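PDB 3AQ9: group 1 truncated hemoglobin from Tetrahymena pyriformis, which binds one heme per monomer and, as a 2/2 globin, holds oxygen at the iron, with a probable role in oxygen carriage and nitric oxide detoxification. Local coordinates for residues M17-Y25 against Q46-T55. The protein carries 1 engineered substitution. Numbering follows the deposited sequence.
Sequences MKAAVPLFY and QTKQETDFLT. Engineered in segment 46-55: Glu50 (natural residue Gln). With HEM (protoporphyrin IX containing Fe), chain C.
Tyr25 turns the edge of its ring to the engineered Glu50, whose OE1 lies in the ring plane; one face is covered off-centre by Phe24 CE2, and Phe38 adds an edge-to-face ring contact. The modelled 2.3 Å between Tyr25 OH and Glu50 OE1 is too short to be trusted. Glu50 OE2 reaches Phe24 CE2 at 3.5 Å, carboxylate and ring planes 66° apart. The Gln46 amide stands nearly perpendicular to the Tyr25 ring (89°). Gln46 NE2 donates to Glu50 OE1 (2.8 Å), a bond less sure because OE1 crowds the tyrosine; Gln46 NE2 also approaches HEM C4D to 3.3 Å. On helices 13-28 and 43-57, the B and E helices of the 2/2 globin fold, Tyr25, Gln46 and Glu50 occupy B10, E7 and E11 on the distal side, where Tyr25 OH hydrogen-bonds the iron-bound water (3.0 Å). A leucine in place of Gln46 would probably deprive the carboxylate of an N-H donor. Farther from the heme, Val21 is a knob among Thr47, Glu50, Thr51 and Leu54, its CG2 3.5 Å from Thr51 OG1. That hydroxyl, anti to its own carbonyl carbon (chi1 -60°), bonds back to Thr47 O. Beyond it, Met17 SD lies 4.0 Å from Leu54 CB, the side chains crossing at about a right angle.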
ATOM      1  N   MET A  17      -7.422  -4.546  -7.541  1.00 29.82           N
ATOM      2  CA  MET A  17      -6.206  -3.866  -7.162  1.00 29.46           C
ATOM      3  C   MET A  17      -6.168  -2.488  -7.888  1.00 29.65           C
ATOM      4  O   MET A  17      -5.681  -1.496  -7.282  1.00 29.88           O
ATOM      5  CB  MET A  17      -4.963  -4.655  -7.554  1.00 30.03           C
ATOM      6  CG  MET A  17      -3.809  -3.955  -6.974  1.00 39.30           C
ATOM      7  SD  MET A  17      -3.696  -4.058  -5.079  1.00 42.57           S
ATOM      8  CE  MET A  17      -4.531  -5.825  -5.056  1.00 28.32           C
ATOM      9  N   LYS A  18      -6.524  -2.466  -9.145  1.00 28.96           N
ATOM     10  CA  LYS A  18      -6.509  -1.209  -9.903  1.00 29.04           C
ATOM     11  C   LYS A  18      -7.438  -0.169  -9.330  1.00 30.74           C
ATOM     12  O   LYS A  18      -7.212   1.054  -9.515  1.00 31.78           O
ATOM     13  CB  LYS A  18      -6.820  -1.444 -11.394  1.00 31.43           C
ATOM     14  CG  LYS A  18      -5.548  -2.152 -11.988  1.00 33.70           C
ATOM     15  CD  LYS A  18      -5.871  -2.200 -13.494  1.00 40.87           C
ATOM     16  CE  LYS A  18      -4.606  -2.735 -14.154  1.00 43.93           C
ATOM     17  NZ  LYS A  18      -4.910  -2.669 -15.601  1.00 54.57           N
ATOM     18  N   ALA A  19      -8.560  -0.601  -8.747  1.00 29.96           N
ATOM     19  CA  ALA A  19      -9.483   0.339  -8.051  1.00 29.76           C
ATOM     20  C   ALA A  19      -8.942   0.674  -6.621  1.00 28.82           C
ATOM     21  O   ALA A  19      -9.044   1.809  -6.161  1.00 28.65           O
ATOM     22  CB  ALA A  19     -10.892  -0.275  -7.975  1.00 31.31           C
ATOM     23  N   ALA A  20      -8.315  -0.273  -5.947  1.00 27.70           N
ATOM     24  CA  ALA A  20      -7.916  -0.040  -4.550  1.00 26.96           C
ATOM     25  C   ALA A  20      -6.775   0.993  -4.439  1.00 28.07           C
ATOM     26  O   ALA A  20      -6.795   1.849  -3.560  1.00 26.70           O
ATOM     27  CB  ALA A  20      -7.439  -1.380  -3.982  1.00 27.02           C
ATOM     28  N   VAL A  21      -5.783   0.900  -5.344  1.00 27.59           N
ATOM     29  CA  VAL A  21      -4.638   1.834  -5.134  1.00 27.04           C
ATOM     30  C   VAL A  21      -5.040   3.312  -5.269  1.00 27.07           C
ATOM     31  O   VAL A  21      -4.655   4.092  -4.397  1.00 25.82           O
ATOM     32  CB  VAL A  21      -3.409   1.444  -5.970  1.00 26.75           C
ATOM     33  CG1 VAL A  21      -2.286   2.463  -5.688  1.00 31.72           C
ATOM     34  CG2 VAL A  21      -2.924   0.071  -5.449  1.00 28.77           C
ATOM     35  N   PRO A  22      -5.821   3.713  -6.287  1.00 27.18           N
ATOM     36  CA  PRO A  22      -6.185   5.166  -6.365  1.00 27.68           C
ATOM     37  C   PRO A  22      -7.141   5.563  -5.254  1.00 28.15           C
ATOM     38  O   PRO A  22      -7.139   6.721  -4.803  1.00 29.17           O
ATOM     39  CB  PRO A  22      -6.858   5.327  -7.713  1.00 28.47           C
ATOM     40  CG  PRO A  22      -6.489   4.064  -8.498  1.00 30.35           C
ATOM     41  CD  PRO A  22      -6.041   2.977  -7.569  1.00 26.54           C
ATOM     42  N   LEU A  23      -7.955   4.593  -4.793  1.00 27.68           N
ATOM     43  CA  LEU A  23      -8.834   4.972  -3.655  1.00 29.79           C
ATOM     44  C   LEU A  23      -8.001   5.151  -2.385  1.00 27.24           C
ATOM     45  O   LEU A  23      -8.149   6.125  -1.602  1.00 29.22           O
ATOM     46  CB  LEU A  23      -9.909   3.901  -3.390  1.00 31.75           C
ATOM     47  CG  LEU A  23     -10.850   4.179  -2.198  1.00 31.41           C
ATOM     48  CD1 LEU A  23     -11.376   5.707  -2.139  1.00 30.63           C
ATOM     49  CD2 LEU A  23     -12.029   3.079  -2.202  1.00 33.68           C
ATOM     50  N   PHE A  24      -7.029   4.275  -2.192  1.00 25.33           N
ATOM     51  CA  PHE A  24      -6.138   4.375  -1.070  1.00 25.99           C
ATOM     52  C   PHE A  24      -5.373   5.685  -1.183  1.00 27.13           C
ATOM     53  O   PHE A  24      -5.288   6.423  -0.178  1.00 28.07           O
ATOM     54  CB  PHE A  24      -5.192   3.177  -1.197  1.00 24.15           C
ATOM     55  CG  PHE A  24      -3.873   3.298  -0.440  1.00 25.98           C
ATOM     56  CD1 PHE A  24      -3.864   3.186   0.988  1.00 26.71           C
ATOM     57  CD2 PHE A  24      -2.674   3.504  -1.118  1.00 27.50           C
ATOM     58  CE1 PHE A  24      -2.629   3.296   1.664  1.00 26.38           C
ATOM     59  CE2 PHE A  24      -1.428   3.569  -0.416  1.00 30.46           C
ATOM     60  CZ  PHE A  24      -1.413   3.457   0.944  1.00 26.42           C
ATOM     61  N   TYR A  25      -4.864   6.051  -2.365  1.00 27.33           N
ATOM     62  CA  TYR A  25      -4.215   7.415  -2.406  1.00 27.27           C
ATOM     63  C   TYR A  25      -5.209   8.548  -2.193  1.00 30.20           C
ATOM     64  O   TYR A  25      -4.771   9.602  -1.704  1.00 30.32           O
ATOM     65  CB  TYR A  25      -3.403   7.610  -3.711  1.00 28.56           C
ATOM     66  CG  TYR A  25      -2.041   7.021  -3.430  1.00 30.72           C
ATOM     67  CD1 TYR A  25      -1.592   5.870  -4.076  1.00 32.71           C
ATOM     68  CD2 TYR A  25      -1.249   7.626  -2.423  1.00 34.25           C
ATOM     69  CE1 TYR A  25      -0.359   5.283  -3.675  1.00 34.85           C
ATOM     70  CE2 TYR A  25      -0.077   7.103  -2.097  1.00 35.55           C
ATOM     71  CZ  TYR A  25       0.356   5.969  -2.708  1.00 34.51           C
ATOM     72  OH  TYR A  25       1.592   5.631  -2.177  1.00 39.38           O
ATOM     73  N   GLN A  46       3.684   6.601  -9.148  1.00 32.17           N
ATOM     74  CA  GLN A  46       3.571   5.961  -7.863  1.00 31.46           C
ATOM     75  C   GLN A  46       2.400   4.949  -7.829  1.00 29.45           C
ATOM     76  O   GLN A  46       2.521   3.821  -7.283  1.00 28.25           O
ATOM     77  CB  GLN A  46       3.359   7.054  -6.790  1.00 30.96           C
ATOM     78  CG  GLN A  46       3.208   6.453  -5.348  1.00 28.17           C
ATOM     79  CD  GLN A  46       4.508   5.782  -4.896  1.00 32.69           C
ATOM     80  OE1 GLN A  46       5.579   6.104  -5.447  1.00 31.12           O
ATOM     81  NE2 GLN A  46       4.399   4.874  -3.928  1.00 31.57           N
ATOM     82  N   THR A  47       1.282   5.355  -8.429  1.00 29.83           N
ATOM     83  CA  THR A  47       0.164   4.406  -8.441  1.00 30.59           C
ATOM     84  C   THR A  47       0.554   3.110  -9.217  1.00 29.46           C
ATOM     85  O   THR A  47       0.238   1.975  -8.801  1.00 28.60           O
ATOM     86  CB  THR A  47      -1.093   5.098  -9.121  1.00 32.27           C
ATOM     87  OG1 THR A  47      -1.498   6.141  -8.229  1.00 34.43           O
ATOM     88  CG2 THR A  47      -2.263   4.095  -9.220  1.00 34.55           C
ATOM     89  N   LYS A  48       1.266   3.269 -10.314  1.00 29.01           N
ATOM     90  CA  LYS A  48       1.651   2.090 -11.059  1.00 32.13           C
ATOM     91  C   LYS A  48       2.662   1.208 -10.287  1.00 29.55           C
ATOM     92  O   LYS A  48       2.488  -0.041 -10.151  1.00 28.38           O
ATOM     93  CB  LYS A  48       2.358   2.504 -12.319  1.00 33.90           C
ATOM     94  CG  LYS A  48       2.593   1.285 -13.268  1.00 42.62           C
ATOM     95  CD  LYS A  48       4.111   0.956 -13.293  1.00 51.36           C
ATOM     96  CE  LYS A  48       4.349   0.257 -14.685  1.00 59.55           C
ATOM     97  NZ  LYS A  48       4.203  -1.228 -14.395  1.00 48.82           N
ATOM     98  N   GLN A  49       3.692   1.820  -9.709  1.00 29.18           N
ATOM     99  CA  GLN A  49       4.652   1.019  -8.938  1.00 28.85           C
ATOM    100  C   GLN A  49       4.001   0.329  -7.781  1.00 27.60           C
ATOM    101  O   GLN A  49       4.280  -0.831  -7.426  1.00 27.68           O
ATOM    102  CB  GLN A  49       5.766   1.971  -8.370  1.00 29.39           C
ATOM    103  CG  GLN A  49       6.635   2.510  -9.477  1.00 30.90           C
ATOM    104  CD  GLN A  49       7.305   1.332 -10.243  1.00 39.91           C
ATOM    105  OE1 GLN A  49       8.053   0.580  -9.671  1.00 49.54           O
ATOM    106  NE2 GLN A  49       7.057   1.208 -11.441  1.00 40.11           N
ATOM    107  N   GLU A  50       3.204   1.070  -7.027  1.00 26.57           N
ATOM    108  CA  GLU A  50       2.566   0.488  -5.847  1.00 26.80           C
ATOM    109  C   GLU A  50       1.522  -0.575  -6.188  1.00 27.31           C
ATOM    110  O   GLU A  50       1.383  -1.596  -5.484  1.00 27.54           O
ATOM    111  CB  GLU A  50       1.977   1.659  -5.028  1.00 30.71           C
ATOM    112  CG  GLU A  50       1.480   1.254  -3.711  1.00 36.45           C
ATOM    113  CD  GLU A  50       1.860   2.337  -2.633  1.00 33.90           C
ATOM    114  OE1 GLU A  50       2.157   3.592  -2.966  1.00 41.40           O
ATOM    115  OE2 GLU A  50       1.482   2.013  -1.539  1.00 37.29           O
ATOM    116  N   THR A  51       0.803  -0.368  -7.267  1.00 26.33           N
ATOM    117  CA  THR A  51      -0.098  -1.466  -7.744  1.00 27.26           C
ATOM    118  C   THR A  51       0.796  -2.702  -8.066  1.00 27.80           C
ATOM    119  O   THR A  51       0.466  -3.828  -7.642  1.00 28.55           O
ATOM    120  CB  THR A  51      -0.851  -1.077  -8.990  1.00 29.44           C
ATOM    121  OG1 THR A  51      -1.677   0.096  -8.706  1.00 29.02           O
ATOM    122  CG2 THR A  51      -1.796  -2.234  -9.470  1.00 29.47           C
ATOM    123  N   ASP A  52       1.907  -2.500  -8.774  1.00 27.78           N
ATOM    124  CA  ASP A  52       2.747  -3.721  -9.069  1.00 28.56           C
ATOM    125  C   ASP A  52       3.265  -4.311  -7.753  1.00 27.46           C
ATOM    126  O   ASP A  52       3.373  -5.539  -7.632  1.00 27.76           O
ATOM    127  CB  ASP A  52       3.997  -3.321  -9.876  1.00 28.00           C
ATOM    128  CG  ASP A  52       3.666  -2.937 -11.335  1.00 30.77           C
ATOM    129  OD1 ASP A  52       4.543  -2.347 -12.021  1.00 34.69           O
ATOM    130  OD2 ASP A  52       2.576  -3.279 -11.863  1.00 33.01           O
ATOM    131  N   PHE A  53       3.670  -3.466  -6.827  1.00 26.11           N
ATOM    132  CA  PHE A  53       4.264  -3.980  -5.579  1.00 26.03           C
ATOM    133  C   PHE A  53       3.239  -4.766  -4.730  1.00 26.87           C
ATOM    134  O   PHE A  53       3.480  -5.902  -4.317  1.00 25.67           O
ATOM    135  CB  PHE A  53       4.800  -2.827  -4.694  1.00 26.44           C
ATOM    136  CG  PHE A  53       5.583  -3.342  -3.533  1.00 25.73           C
ATOM    137  CD1 PHE A  53       6.792  -3.949  -3.776  1.00 23.90           C
ATOM    138  CD2 PHE A  53       5.134  -3.134  -2.193  1.00 28.34           C
ATOM    139  CE1 PHE A  53       7.616  -4.423  -2.684  1.00 25.49           C
ATOM    140  CE2 PHE A  53       5.905  -3.613  -1.130  1.00 29.75           C
ATOM    141  CZ  PHE A  53       7.169  -4.250  -1.356  1.00 28.14           C
ATOM    142  N   LEU A  54       2.058  -4.178  -4.498  1.00 26.37           N
ATOM    143  CA  LEU A  54       1.062  -4.880  -3.714  1.00 25.32           C
ATOM    144  C   LEU A  54       0.532  -6.095  -4.454  1.00 27.06           C
ATOM    145  O   LEU A  54       0.218  -7.091  -3.802  1.00 28.02           O
ATOM    146  CB  LEU A  54      -0.111  -3.962  -3.303  1.00 25.90           C
ATOM    147  CG  LEU A  54       0.342  -2.800  -2.396  1.00 25.68           C
ATOM    148  CD1 LEU A  54      -1.000  -1.865  -2.227  1.00 30.31           C
ATOM    149  CD2 LEU A  54       0.929  -3.281  -1.052  1.00 26.17           C
ATOM    150  N   THR A  55       0.422  -6.064  -5.785  1.00 26.11           N
ATOM    151  CA  THR A  55      -0.021  -7.254  -6.530  1.00 26.07           C
ATOM    152  C   THR A  55       0.962  -8.357  -6.266  1.00 27.56           C
ATOM    153  O   THR A  55       0.582  -9.484  -6.047  1.00 27.90           O
ATOM    154  CB  THR A  55      -0.028  -6.920  -8.008  1.00 26.49           C
ATOM    155  OG1 THR A  55      -1.111  -5.904  -8.186  1.00 27.95           O
ATOM    156  CG2 THR A  55      -0.425  -8.117  -8.878  1.00 27.77           C
TER
HETATM  157  CHA HEM C 144       7.806   5.115  -2.639  1.00 23.17           C
HETATM  158  CHB HEM C 144       5.796   7.497   1.158  1.00 25.45           C
HETATM  159  CHC HEM C 144       4.767   3.276   3.247  1.00 22.00           C
HETATM  160  CHD HEM C 144       5.404   1.149  -1.126  1.00 23.46           C
HETATM  161  C1A HEM C 144       7.353   6.109  -1.788  1.00 23.47           C
HETATM  162  C2A HEM C 144       7.550   7.556  -1.969  1.00 26.29           C
HETATM  163  C3A HEM C 144       6.971   8.177  -0.964  1.00 26.65           C
HETATM  164  C4A HEM C 144       6.429   7.200  -0.047  1.00 25.03           C
HETATM  165  CMA HEM C 144       6.832   9.677  -0.650  1.00 24.55           C
HETATM  166  CAA HEM C 144       8.187   8.181  -3.273  1.00 30.04           C
HETATM  167  CBA HEM C 144       9.390   9.148  -3.337  1.00 37.70           C
HETATM  168  CGA HEM C 144       9.133   9.666  -4.881  1.00 37.25           C
HETATM  169  O1A HEM C 144       9.473   8.886  -5.843  1.00 42.09           O
HETATM  170  O2A HEM C 144       8.260  10.571  -5.174  1.00 37.30           O
HETATM  171  C1B HEM C 144       5.423   6.485   2.088  1.00 24.12           C
HETATM  172  C2B HEM C 144       5.025   6.838   3.441  1.00 24.78           C
HETATM  173  C3B HEM C 144       4.838   5.655   4.049  1.00 24.70           C
HETATM  174  C4B HEM C 144       5.047   4.652   3.038  1.00 23.53           C
HETATM  175  CMB HEM C 144       4.905   8.223   4.074  1.00 25.00           C
HETATM  176  CAB HEM C 144       4.458   5.485   5.527  1.00 24.25           C
HETATM  177  CBB HEM C 144       5.179   4.551   6.128  1.00 27.48           C
HETATM  178  C1C HEM C 144       4.778   2.335   2.204  1.00 22.90           C
HETATM  179  C2C HEM C 144       4.256   0.994   2.304  1.00 23.82           C
HETATM  180  C3C HEM C 144       4.428   0.459   1.079  1.00 22.82           C
HETATM  181  C4C HEM C 144       5.038   1.414   0.203  1.00 24.83           C
HETATM  182  CMC HEM C 144       3.589   0.394   3.610  1.00 25.18           C
HETATM  183  CAC HEM C 144       4.002  -0.960   0.544  1.00 26.64           C
HETATM  184  CBC HEM C 144       3.683  -1.939   1.388  1.00 32.14           C
HETATM  185  C1D HEM C 144       6.139   2.060  -1.895  1.00 24.11           C
HETATM  186  C2D HEM C 144       6.547   1.748  -3.240  1.00 23.23           C
HETATM  187  C3D HEM C 144       7.275   2.924  -3.663  1.00 24.96           C
HETATM  188  C4D HEM C 144       7.230   3.814  -2.550  1.00 23.14           C
HETATM  189  CMD HEM C 144       6.341   0.487  -4.091  1.00 25.13           C
HETATM  190  CAD HEM C 144       7.907   3.139  -5.012  1.00 25.20           C
HETATM  191  CBD HEM C 144       9.279   2.631  -5.135  1.00 25.05           C
HETATM  192  CGD HEM C 144       9.732   2.797  -6.604  1.00 31.11           C
HETATM  193  O1D HEM C 144      10.696   2.153  -7.008  1.00 30.56           O
HETATM  194  O2D HEM C 144       9.276   3.820  -7.273  1.00 33.38           O
HETATM  195  NA  HEM C 144       6.670   5.971  -0.589  1.00 23.92           N
HETATM  196  NB  HEM C 144       5.492   5.121   1.745  1.00 24.92           N
HETATM  197  NC  HEM C 144       5.254   2.567   0.947  1.00 23.14           N
HETATM  198  ND  HEM C 144       6.492   3.361  -1.447  1.00 25.98           N
HETATM  199 FE   HEM C 144       6.009   4.264   0.178  1.00 24.46          FE
HETATM  200  O   HOH W   1       4.001   4.618  -0.659  1.00 29.46           O